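Local atomic coordinates of soluble lytic murein transglycosylase (PDB entry 5OHU), a protein that cleaves the glycan strands of bacterial cell-wall peptidoglycan, acting both from strand ends and within strands, as a lytic transglycosylase. Residues Y375-A380 with V614-V619; W495-T500 with V619-K624. One frame throughout, in Å; residues are numbered along the deposited sequence.

Contact 1 of 2, residues Y375-A380 with V614-V619; sequences YGFLAA and VLSYAV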
ATOM      1  N   TYR A 375      15.206 -12.946  -3.817  1.00 17.79           N
ATOM      2  CA  TYR A 375      16.390 -12.897  -4.670  1.00 13.19           C
ATOM      3  C   TYR A 375      17.603 -13.586  -4.038  1.00 17.91           C
ATOM      4  O   TYR A 375      18.497 -14.033  -4.766  1.00 14.41           O
ATOM      5  CB  TYR A 375      16.716 -11.438  -5.017  1.00 13.09           C
ATOM      6  CG  TYR A 375      15.623 -10.771  -5.837  1.00 12.95           C
ATOM      7  CD1 TYR A 375      15.465 -11.066  -7.194  1.00 12.38           C
ATOM      8  CD2 TYR A 375      14.727  -9.867  -5.253  1.00 12.72           C
ATOM      9  CE1 TYR A 375      14.446 -10.489  -7.952  1.00 12.08           C
ATOM     10  CE2 TYR A 375      13.714  -9.275  -6.009  1.00 13.67           C
ATOM     11  CZ  TYR A 375      13.587  -9.580  -7.358  1.00 12.93           C
ATOM     12  OH  TYR A 375      12.583  -8.992  -8.097  1.00 15.52           O
ATOM     13  N   GLY A 376      17.671 -13.672  -2.706  1.00 13.96           N
ATOM     14  CA  GLY A 376      18.697 -14.504  -2.094  1.00 14.49           C
ATOM     15  C   GLY A 376      18.498 -15.982  -2.394  1.00 14.32           C
ATOM     16  O   GLY A 376      19.457 -16.701  -2.667  1.00 17.33           O
ATOM     17  N   PHE A 377      17.249 -16.451  -2.356  1.00 14.19           N
ATOM     18  CA  PHE A 377      16.951 -17.818  -2.777  1.00 22.58           C
ATOM     19  C   PHE A 377      17.369 -18.054  -4.226  1.00 16.90           C
ATOM     20  O   PHE A 377      18.004 -19.066  -4.540  1.00 17.18           O
ATOM     21  CB  PHE A 377      15.459 -18.114  -2.593  1.00 14.05           C
ATOM     22  CG  PHE A 377      15.039 -18.263  -1.149  1.00 19.39           C
ATOM     23  CD1 PHE A 377      15.547 -19.296  -0.364  1.00 34.09           C
ATOM     24  CD2 PHE A 377      14.142 -17.380  -0.586  1.00 22.49           C
ATOM     25  CE1 PHE A 377      15.140 -19.439   0.977  1.00 35.69           C
ATOM     26  CE2 PHE A 377      13.746 -17.497   0.722  1.00 24.48           C
ATOM     27  CZ  PHE A 377      14.234 -18.520   1.513  1.00 25.48           C
ATOM     28  N   LEU A 378      17.023 -17.120  -5.124  1.00 14.40           N
ATOM     29  CA  LEU A 378      17.412 -17.260  -6.525  1.00 13.04           C
ATOM     30  C   LEU A 378      18.926 -17.343  -6.676  1.00 13.51           C
ATOM     31  O   LEU A 378      19.432 -18.188  -7.415  1.00 13.13           O
ATOM     32  CB  LEU A 378      16.871 -16.097  -7.353  1.00 12.69           C
ATOM     33  CG  LEU A 378      15.381 -15.993  -7.671  1.00 22.05           C
ATOM     34  CD1 LEU A 378      15.242 -15.204  -8.948  1.00 12.08           C
ATOM     35  CD2 LEU A 378      14.688 -17.367  -7.802  1.00 16.13           C
ATOM     36  N   ALA A 379      19.668 -16.466  -5.989  1.00 14.01           N
ATOM     37  CA  ALA A 379      21.126 -16.533  -6.064  1.00 13.69           C
ATOM     38  C   ALA A 379      21.640 -17.886  -5.588  1.00 18.44           C
ATOM     39  O   ALA A 379      22.515 -18.488  -6.225  1.00 19.42           O
ATOM     40  CB  ALA A 379      21.757 -15.402  -5.246  1.00 13.98           C
ATOM     41  N   ALA A 380      21.126 -18.378  -4.455  1.00 19.62           N
ATOM     42  CA  ALA A 380      21.579 -19.677  -3.964  1.00 18.67           C
ATOM     43  C   ALA A 380      21.223 -20.783  -4.950  1.00 20.32           C
ATOM     44  O   ALA A 380      22.030 -21.686  -5.203  1.00 19.05           O
ATOM     45  CB  ALA A 380      20.979 -19.967  -2.594  1.00 14.95           C
ATOM     46  N   VAL A 614       4.953 -15.646  -1.853  1.00 14.08           N
ATOM     47  CA  VAL A 614       4.401 -16.991  -1.716  1.00 13.81           C
ATOM     48  C   VAL A 614       5.472 -18.042  -1.980  1.00 13.84           C
ATOM     49  O   VAL A 614       5.610 -19.005  -1.223  1.00 14.60           O
ATOM     50  CB  VAL A 614       3.192 -17.175  -2.648  1.00 18.55           C
ATOM     51  CG1 VAL A 614       2.780 -18.648  -2.715  1.00 13.80           C
ATOM     52  CG2 VAL A 614       2.005 -16.293  -2.168  1.00 18.37           C
ATOM     53  N   LEU A 615       6.249 -17.877  -3.055  1.00 13.47           N
ATOM     54  CA  LEU A 615       7.292 -18.857  -3.333  1.00 18.14           C
ATOM     55  C   LEU A 615       8.318 -18.885  -2.213  1.00 13.86           C
ATOM     56  O   LEU A 615       8.767 -19.960  -1.806  1.00 17.54           O
ATOM     57  CB  LEU A 615       7.970 -18.568  -4.673  1.00 13.06           C
ATOM     58  CG  LEU A 615       7.070 -18.770  -5.897  1.00 27.33           C
ATOM     59  CD1 LEU A 615       7.742 -18.231  -7.188  1.00 12.32           C
ATOM     60  CD2 LEU A 615       6.702 -20.253  -6.049  1.00 12.86           C
ATOM     61  N   SER A 616       8.715 -17.712  -1.714  1.00 21.31           N
ATOM     62  CA  SER A 616       9.699 -17.669  -0.636  1.00 14.26           C
ATOM     63  C   SER A 616       9.137 -18.299   0.632  1.00 17.93           C
ATOM     64  O   SER A 616       9.837 -19.042   1.328  1.00 15.14           O
ATOM     65  CB  SER A 616      10.125 -16.222  -0.371  1.00 14.20           C
ATOM     66  OG  SER A 616      10.800 -15.669  -1.495  1.00 15.55           O
ATOM     67  N   TYR A 617       7.869 -18.021   0.939  1.00 14.81           N
ATOM     68  CA  TYR A 617       7.264 -18.566   2.146  1.00 15.33           C
ATOM     69  C   TYR A 617       7.164 -20.082   2.067  1.00 20.04           C
ATOM     70  O   TYR A 617       7.352 -20.767   3.080  1.00 18.64           O
ATOM     71  CB  TYR A 617       5.872 -17.954   2.376  1.00 15.33           C
ATOM     72  CG  TYR A 617       5.845 -16.447   2.616  1.00 17.36           C
ATOM     73  CD1 TYR A 617       7.012 -15.733   2.908  1.00 17.57           C
ATOM     74  CD2 TYR A 617       4.650 -15.738   2.537  1.00 15.08           C
ATOM     75  CE1 TYR A 617       6.983 -14.354   3.121  1.00 15.09           C
ATOM     76  CE2 TYR A 617       4.609 -14.373   2.759  1.00 14.96           C
ATOM     77  CZ  TYR A 617       5.775 -13.688   3.054  1.00 30.36           C
ATOM     78  OH  TYR A 617       5.725 -12.332   3.263  1.00 27.80           O
ATOM     79  N   ALA A 618       6.876 -20.616   0.873  1.00 15.17           N
ATOM     80  CA  ALA A 618       6.754 -22.058   0.727  1.00 15.36           C
ATOM     81  C   ALA A 618       8.076 -22.747   1.012  1.00 15.57           C
ATOM     82  O   ALA A 618       8.093 -23.863   1.530  1.00 17.51           O
ATOM     83  CB  ALA A 618       6.247 -22.422  -0.673  1.00 14.91           C
ATOM     84  N   VAL A 619       9.198 -22.105   0.674  1.00 21.71           N
ATOM     85  CA  VAL A 619      10.488 -22.674   1.031  1.00 15.59           C
ATOM     86  C   VAL A 619      10.580 -22.822   2.538  1.00 20.11           C
ATOM     87  O   VAL A 619      10.940 -23.885   3.061  1.00 19.13           O
ATOM     88  CB  VAL A 619      11.642 -21.813   0.487  1.00 16.80           C
ATOM     89  CG1 VAL A 619      12.953 -22.320   1.029  1.00 15.64           C
ATOM     90  CG2 VAL A 619      11.674 -21.847  -1.026  1.00 14.74           C
TER

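Contact 2 of 2, residues W495-T500 with V619-K624; sequences WIFAIT and VIYGQK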
ATOM      1  N   TRP A 495       2.825 -25.009   0.137  1.00 17.05           N
ATOM      2  CA  TRP A 495       2.232 -23.981  -0.706  1.00 15.39           C
ATOM      3  C   TRP A 495       0.984 -23.393  -0.058  1.00 20.13           C
ATOM      4  O   TRP A 495       0.788 -22.173  -0.069  1.00 18.75           O
ATOM      5  CB  TRP A 495       1.914 -24.566  -2.080  1.00 15.04           C
ATOM      6  CG  TRP A 495       1.559 -23.536  -3.116  1.00 17.07           C
ATOM      7  CD1 TRP A 495       2.086 -22.268  -3.253  1.00 14.22           C
ATOM      8  CD2 TRP A 495       0.581 -23.678  -4.152  1.00 14.31           C
ATOM      9  NE1 TRP A 495       1.498 -21.626  -4.326  1.00 16.93           N
ATOM     10  CE2 TRP A 495       0.572 -22.468  -4.893  1.00 20.94           C
ATOM     11  CE3 TRP A 495      -0.285 -24.714  -4.533  1.00 18.13           C
ATOM     12  CZ2 TRP A 495      -0.277 -22.268  -5.987  1.00 13.61           C
ATOM     13  CZ3 TRP A 495      -1.129 -24.519  -5.629  1.00 14.19           C
ATOM     14  CH2 TRP A 495      -1.110 -23.306  -6.347  1.00 16.00           C
ATOM     15  N   ILE A 496       0.145 -24.237   0.545  1.00 16.11           N
ATOM     16  CA  ILE A 496      -1.084 -23.721   1.125  1.00 16.36           C
ATOM     17  C   ILE A 496      -0.799 -22.919   2.402  1.00 18.74           C
ATOM     18  O   ILE A 496      -1.456 -21.903   2.661  1.00 19.41           O
ATOM     19  CB  ILE A 496      -2.072 -24.880   1.347  1.00 24.29           C
ATOM     20  CG1 ILE A 496      -3.472 -24.359   1.623  1.00 32.53           C
ATOM     21  CG2 ILE A 496      -1.648 -25.754   2.500  1.00 36.60           C
ATOM     22  CD1 ILE A 496      -4.496 -25.474   1.699  1.00 41.86           C
ATOM     23  N   PHE A 497       0.172 -23.341   3.214  1.00 16.97           N
ATOM     24  CA  PHE A 497       0.638 -22.491   4.305  1.00 20.93           C
ATOM     25  C   PHE A 497       1.125 -21.145   3.772  1.00 24.06           C
ATOM     26  O   PHE A 497       0.801 -20.091   4.330  1.00 18.54           O
ATOM     27  CB  PHE A 497       1.771 -23.171   5.072  1.00 26.76           C
ATOM     28  CG  PHE A 497       1.324 -24.223   6.032  1.00 28.86           C
ATOM     29  CD1 PHE A 497       0.965 -25.482   5.581  1.00 28.05           C
ATOM     30  CD2 PHE A 497       1.303 -23.971   7.393  1.00 28.57           C
ATOM     31  CE1 PHE A 497       0.566 -26.459   6.463  1.00 21.46           C
ATOM     32  CE2 PHE A 497       0.912 -24.951   8.285  1.00 26.81           C
ATOM     33  CZ  PHE A 497       0.543 -26.197   7.815  1.00 22.20           C
ATOM     34  N   ALA A 498       1.914 -21.174   2.686  1.00 16.17           N
ATOM     35  CA  ALA A 498       2.419 -19.946   2.079  1.00 15.67           C
ATOM     36  C   ALA A 498       1.289 -19.039   1.603  1.00 15.42           C
ATOM     37  O   ALA A 498       1.310 -17.830   1.848  1.00 15.30           O
ATOM     38  CB  ALA A 498       3.350 -20.278   0.911  1.00 15.25           C
ATOM     39  N   ILE A 499       0.305 -19.600   0.899  1.00 15.39           N
ATOM     40  CA  ILE A 499      -0.798 -18.787   0.408  1.00 15.13           C
ATOM     41  C   ILE A 499      -1.552 -18.190   1.586  1.00 24.11           C
ATOM     42  O   ILE A 499      -1.918 -17.008   1.583  1.00 18.54           O
ATOM     43  CB  ILE A 499      -1.712 -19.639  -0.495  1.00 22.76           C
ATOM     44  CG1 ILE A 499      -1.028 -19.933  -1.835  1.00 19.42           C
ATOM     45  CG2 ILE A 499      -3.110 -19.000  -0.653  1.00 15.07           C
ATOM     46  CD1 ILE A 499      -1.160 -18.828  -2.875  1.00 17.53           C
ATOM     47  N   THR A 500      -1.762 -18.991   2.628  1.00 20.06           N
ATOM     48  CA  THR A 500      -2.440 -18.494   3.816  1.00 23.25           C
ATOM     49  C   THR A 500      -1.628 -17.399   4.493  1.00 24.99           C
ATOM     50  O   THR A 500      -2.174 -16.364   4.887  1.00 24.10           O
ATOM     51  CB  THR A 500      -2.691 -19.654   4.770  1.00 19.50           C
ATOM     52  OG1 THR A 500      -3.530 -20.604   4.116  1.00 22.17           O
ATOM     53  CG2 THR A 500      -3.357 -19.176   6.038  1.00 17.64           C
ATOM     54  N   VAL A 619       9.198 -22.105   0.674  1.00 21.71           N
ATOM     55  CA  VAL A 619      10.488 -22.674   1.031  1.00 15.59           C
ATOM     56  C   VAL A 619      10.580 -22.822   2.538  1.00 20.11           C
ATOM     57  O   VAL A 619      10.940 -23.885   3.061  1.00 19.13           O
ATOM     58  CB  VAL A 619      11.642 -21.813   0.487  1.00 16.80           C
ATOM     59  CG1 VAL A 619      12.953 -22.320   1.029  1.00 15.64           C
ATOM     60  CG2 VAL A 619      11.674 -21.847  -1.026  1.00 14.74           C
ATOM     61  N   ILE A 620      10.243 -21.752   3.260  1.00 21.21           N
ATOM     62  CA  ILE A 620      10.348 -21.784   4.715  1.00 16.93           C
ATOM     63  C   ILE A 620       9.413 -22.837   5.283  1.00 18.39           C
ATOM     64  O   ILE A 620       9.796 -23.638   6.144  1.00 18.82           O
ATOM     65  CB  ILE A 620      10.056 -20.389   5.298  1.00 27.67           C
ATOM     66  CG1 ILE A 620      11.082 -19.405   4.758  1.00 24.43           C
ATOM     67  CG2 ILE A 620      10.121 -20.408   6.818  1.00 17.59           C
ATOM     68  CD1 ILE A 620      12.484 -19.854   5.035  1.00 16.85           C
ATOM     69  N   TYR A 621       8.166 -22.855   4.804  1.00 20.07           N
ATOM     70  CA  TYR A 621       7.216 -23.820   5.330  1.00 28.94           C
ATOM     71  C   TYR A 621       7.643 -25.241   4.996  1.00 27.10           C
ATOM     72  O   TYR A 621       7.360 -26.166   5.769  1.00 22.09           O
ATOM     73  CB  TYR A 621       5.813 -23.518   4.816  1.00 17.30           C
ATOM     74  CG  TYR A 621       5.121 -22.454   5.633  1.00 20.27           C
ATOM     75  CD1 TYR A 621       4.862 -22.658   6.984  1.00 19.73           C
ATOM     76  CD2 TYR A 621       4.745 -21.234   5.061  1.00 20.35           C
ATOM     77  CE1 TYR A 621       4.238 -21.689   7.753  1.00 19.79           C
ATOM     78  CE2 TYR A 621       4.107 -20.257   5.815  1.00 20.27           C
ATOM     79  CZ  TYR A 621       3.859 -20.490   7.169  1.00 26.58           C
ATOM     80  OH  TYR A 621       3.224 -19.535   7.942  1.00 21.39           O
ATOM     81  N   GLY A 622       8.349 -25.422   3.873  1.00 22.26           N
ATOM     82  CA  GLY A 622       8.897 -26.731   3.555  1.00 17.36           C
ATOM     83  C   GLY A 622       9.822 -27.249   4.638  1.00 21.65           C
ATOM     84  O   GLY A 622       9.741 -28.414   5.038  1.00 19.33           O
ATOM     85  N   GLN A 623      10.705 -26.382   5.146  1.00 21.55           N
ATOM     86  CA  GLN A 623      11.567 -26.785   6.253  1.00 27.19           C
ATOM     87  C   GLN A 623      10.745 -27.112   7.494  1.00 28.27           C
ATOM     88  O   GLN A 623      10.927 -28.168   8.109  1.00 31.45           O
ATOM     89  CB  GLN A 623      12.596 -25.695   6.559  1.00 38.73           C
ATOM     90  CG  GLN A 623      13.933 -26.236   7.069  1.00 54.66           C
ATOM     91  CD  GLN A 623      14.709 -26.989   5.988  1.00 68.44           C
ATOM     92  OE1 GLN A 623      14.585 -26.696   4.799  1.00 68.96           O
ATOM     93  NE2 GLN A 623      15.510 -27.967   6.402  1.00 77.67           N
ATOM     94  N   LYS A 624       9.820 -26.220   7.869  1.00 27.58           N
ATOM     95  CA  LYS A 624       9.020 -26.438   9.073  1.00 26.80           C
ATOM     96  C   LYS A 624       8.161 -27.684   8.955  1.00 28.15           C
ATOM     97  O   LYS A 624       7.837 -28.312   9.969  1.00 31.61           O
ATOM     98  CB  LYS A 624       8.138 -25.217   9.363  1.00 19.74           C
ATOM     99  CG  LYS A 624       8.929 -23.986   9.813  1.00 20.45           C
ATOM    100  CD  LYS A 624       8.025 -22.780  10.042  1.00 31.26           C
ATOM    101  CE  LYS A 624       7.879 -22.426  11.517  1.00 33.97           C
ATOM    102  NZ  LYS A 624       9.205 -22.082  12.137  1.00 42.42           N
TER

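Contact 1 of 2, residues Y375-A380 with V614-V619
Phe377 fills the space between helices 374-383 and 605-624 and reaches two residues one turn apart, Ser616 and Val619. The closest alpha carbons of the two segments, CA of Phe377 and CA of Ser616, are 7.6 Å from each other.

The apolar part lies at the far end of the ring. CE1 of Phe377 comes within 3.6 Å of CG1 of Val619, and CZ of Phe377 lies 4.0 Å from the same methyl. CB of Val619 stands over one face of the ring, displaced toward the rim. Val619 holds CG1 anti to its backbone N (chi1 172°), which extends this methyl toward the phenylalanine; the two side chains lie alongside each other, pointing in opposite senses.

The polar neighbour is met by contact alone. OG of Ser616 sits obliquely to the ring, 3.9 Å from CD2 of Phe377, and CB of Ser616 is 4.0 Å from CE2 of Phe377. Serine suits this buried, apolar place because it is small and its hydroxyl is hydrogen-bonded to Gln612 O of its own helix.

This is buried helix-to-helix packing that joins helix 374-383 to the last helix of the chain. Tyr387 meets the Phe377 ring edge-to-face and also touches Val619, while Leu389 and Ile631 pack on Phe377 from loops. On other sides of helix 605-624, Leu615 and Ala618 rest on helix 569-578, and Tyr617 on helix 493-504.

Contact 2 of 2, residues W495-T500 with V619-K624
Phe497 and Tyr621 mark the closest approach of the two helical segments, their CA atoms being 6.8 Å apart. Both segments keep regular helical hydrogen bonding, with Ile499 N bonded to Trp495 O and Lys624 N to Ile620 O. Ile496 O accepts from both Thr500 N and Thr500 OG1, which reach it from opposite faces of its carbonyl plane, so the buried hydroxyl is satisfied within its own helix.

Tyr621 holds CG anti to its carbonyl carbon (chi1 -83°), which aims the phenol ring at helix 493-504. CB of Phe497 is placed almost centrally over one face of that ring. This CH-pi contact measures 3.5 Å from CB of Phe497 to the Tyr621 ring centroid, 12° off the ring normal. Beyond CB, the Phe497 side chain leads away, roughly perpendicular to the tyrosine side chain. Its ring is inclined at 42° to the phenol, with CD2 of Phe497 3.7 Å from CE1 of Tyr621. Nearer the backbone, CE2 of Tyr621 comes to 3.6 Å from O of Phe497, and CD2 of Tyr621 is 3.7 Å from Ala498 N.

Tyrosine combines this broad apolar face with a hydroxyl bonded to Pro475 O. Here a helix of the lysozyme-like transglycosylase region packs on the chain's last helix. Phe474 meets the Tyr621 ring edge-to-face, Phe497 packs into helix 479-488, and Trp495 and Ile499 face helix 547-564.

Helix 605-624 is common to both contacts, whose centres lie 11 Å apart and which share Val619. Its 614-619 part meets helix 374-383 in contact 1, and its last turns, 619-624, meet helix 493-504 in contact 2. The two also touch directly, Ala498 CB packing 3.4 Å from Val614 O. Along the chain the order is 375-380, 495-500, 614-619 and 619-624. Segment 495-500 belongs to the lysozyme-like transglycosylase region; 375-380 lies 114 residues before it along the chain. This last helix of the chain therefore packs a helix of the lysozyme-like region and one from a distant part of the chain into one buried cluster.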